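Sodium/sialic acid symporter SiaT (PDB 5NV9) couples the inward sodium gradient to the uptake of the sialic acid N-acetylneuraminic acid across the bacterial inner membrane. Local coordinates at residues L126-F131 and N349-C354. Numbering follows the deposited sequence.
Sequences LSFMLF and NSISSC
The F128 ring meets I351 N at its edge, near the ring plane, 3.9 Å from F128 CE2, while C354 SG and S350 CB approach obliquely; the ring also stacks with that of H132. F128 CG stands anti to its backbone N (chi1 173°). F128 CZ packs on S350 CB at 3.6 Å. C354 SG lies 4.5 Å from the centroid of the F128 ring, 44° off the normal, an oblique sulfur-aromatic contact. Selenomethionine M129, the next residue, touches C354 CB through CG at 3.8 Å; SE, reached by an extended chi2, sits 3.8 Å from I351 O. S350 O accepts from C354 N and, at 2.7 Å, from S353 OG, the two arriving from one face of the carbonyl plane. S350 OG bonds to Q259 and to S346 O; S346 is a ligand of the second sodium. The segment axes approach to 9.5 Å at 152°, near-antiparallel, and all five touching residues are buried. In this LeuT-fold symporter the contact joins transmembrane helices 118-151 and 328-361, whose residues include R135 of the sialic acid site and the sodium-binding serines; helix 255-258 adjoins F128, S350 and C354, and helix 370-398 packs on I351.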
loop_
_atom_site.group_PDB
_atom_site.type_symbol
_atom_site.label_atom_id
_atom_site.label_comp_id
_atom_site.label_asym_id
_atom_site.label_seq_id
_atom_site.Cartn_x
_atom_site.Cartn_y
_atom_site.Cartn_z
ATOM N N LEU A 126 16.451 -1.881 -4.936
ATOM C CA LEU A 126 16.700 -2.805 -3.839
ATOM C C LEU A 126 15.923 -2.389 -2.588
ATOM O O LEU A 126 15.369 -3.251 -1.881
ATOM C CB LEU A 126 18.204 -2.908 -3.553
ATOM C CG LEU A 126 18.993 -3.517 -4.708
ATOM C CD1 LEU A 126 20.463 -3.281 -4.515
ATOM C CD2 LEU A 126 18.739 -5.018 -4.861
ATOM N N SER A 127 15.810 -1.093 -2.315
ATOM C CA SER A 127 15.040 -0.647 -1.164
ATOM C C SER A 127 13.527 -0.979 -1.365
ATOM O O SER A 127 12.844 -1.388 -0.423
ATOM C CB SER A 127 15.186 0.848 -0.940
ATOM O OG SER A 127 16.498 1.200 -0.560
ATOM N N PHE A 128 13.026 -0.789 -2.596
ATOM C CA PHE A 128 11.661 -1.116 -2.930
ATOM C C PHE A 128 11.416 -2.589 -2.707
ATOM O O PHE A 128 10.475 -2.960 -2.001
ATOM C CB PHE A 128 11.216 -0.696 -4.356
ATOM C CG PHE A 128 9.857 -1.213 -4.712
ATOM C CD1 PHE A 128 8.707 -0.505 -4.368
ATOM C CD2 PHE A 128 9.713 -2.453 -5.285
ATOM C CE1 PHE A 128 7.450 -1.018 -4.626
ATOM C CE2 PHE A 128 8.435 -2.980 -5.541
ATOM C CZ PHE A 128 7.309 -2.254 -5.241
HETATM N N MSE A 129 12.228 -3.420 -3.344
HETATM C CA MSE A 129 12.023 -4.868 -3.344
HETATM C C MSE A 129 12.043 -5.403 -1.919
HETATM O O MSE A 129 11.165 -6.166 -1.524
HETATM C CB MSE A 129 13.049 -5.520 -4.226
HETATM C CG MSE A 129 12.719 -5.218 -5.655
HETATM SE SE MSE A 129 13.857 -6.328 -6.825
HETATM C CE MSE A 129 15.468 -5.216 -6.678
ATOM N N LEU A 130 13.022 -4.985 -1.127
ATOM C CA LEU A 130 13.091 -5.397 0.276
ATOM C C LEU A 130 11.949 -4.847 1.108
ATOM O O LEU A 130 11.443 -5.564 1.942
ATOM C CB LEU A 130 14.426 -5.004 0.908
ATOM C CG LEU A 130 15.613 -5.733 0.286
ATOM C CD1 LEU A 130 16.930 -5.095 0.722
ATOM C CD2 LEU A 130 15.556 -7.219 0.624
ATOM N N PHE A 131 11.527 -3.608 0.889
ATOM C CA PHE A 131 10.425 -3.059 1.665
ATOM C C PHE A 131 9.148 -3.871 1.407
ATOM O O PHE A 131 8.427 -4.272 2.344
ATOM C CB PHE A 131 10.139 -1.577 1.412
ATOM C CG PHE A 131 9.003 -1.061 2.263
ATOM C CD1 PHE A 131 9.176 -0.872 3.635
ATOM C CD2 PHE A 131 7.700 -0.884 1.732
ATOM C CE1 PHE A 131 8.101 -0.449 4.449
ATOM C CE2 PHE A 131 6.620 -0.472 2.539
ATOM C CZ PHE A 131 6.817 -0.251 3.892
ATOM N N ASN A 349 3.894 -8.712 -8.042
ATOM C CA ASN A 349 4.146 -8.326 -9.413
ATOM C C ASN A 349 5.162 -7.170 -9.562
ATOM O O ASN A 349 6.016 -7.207 -10.457
ATOM C CB ASN A 349 2.867 -7.991 -10.137
ATOM C CG ASN A 349 3.106 -7.678 -11.607
ATOM O OD1 ASN A 349 3.315 -6.532 -11.936
ATOM N ND2 ASN A 349 2.974 -8.666 -12.493
ATOM N N SER A 350 5.076 -6.167 -8.691
ATOM C CA SER A 350 6.007 -5.030 -8.759
ATOM C C SER A 350 7.356 -5.424 -8.396
ATOM O O SER A 350 8.315 -4.869 -8.937
ATOM C CB SER A 350 5.536 -3.882 -7.903
ATOM O OG SER A 350 4.329 -3.394 -8.471
ATOM N N ILE A 351 7.474 -6.288 -7.386
ATOM C CA ILE A 351 8.786 -6.864 -7.013
ATOM C C ILE A 351 9.410 -7.536 -8.192
ATOM O O ILE A 351 10.576 -7.264 -8.548
ATOM C CB ILE A 351 8.725 -7.813 -5.849
ATOM C CG1 ILE A 351 8.513 -7.055 -4.566
ATOM C CG2 ILE A 351 10.036 -8.607 -5.722
ATOM C CD1 ILE A 351 7.921 -7.898 -3.436
ATOM N N SER A 352 8.665 -8.401 -8.837
ATOM C CA SER A 352 9.159 -9.045 -10.080
ATOM C C SER A 352 9.414 -8.091 -11.211
ATOM O O SER A 352 10.361 -8.324 -11.927
ATOM C CB SER A 352 8.258 -10.137 -10.543
ATOM O OG SER A 352 8.765 -10.758 -11.711
ATOM N N SER A 353 8.638 -6.998 -11.393
ATOM C CA SER A 353 8.951 -6.061 -12.449
ATOM C C SER A 353 10.352 -5.343 -12.216
ATOM O O SER A 353 11.126 -5.152 -13.162
ATOM C CB SER A 353 7.836 -5.000 -12.608
ATOM O OG SER A 353 7.874 -4.044 -11.518
ATOM N N CYS A 354 10.594 -4.909 -10.974
ATOM C CA CYS A 354 11.868 -4.326 -10.564
ATOM C C CYS A 354 13.001 -5.313 -10.735
ATOM O O CYS A 354 14.067 -4.971 -11.285
ATOM C CB CYS A 354 11.782 -3.894 -9.091
ATOM S SG CYS A 354 10.723 -2.445 -8.850
#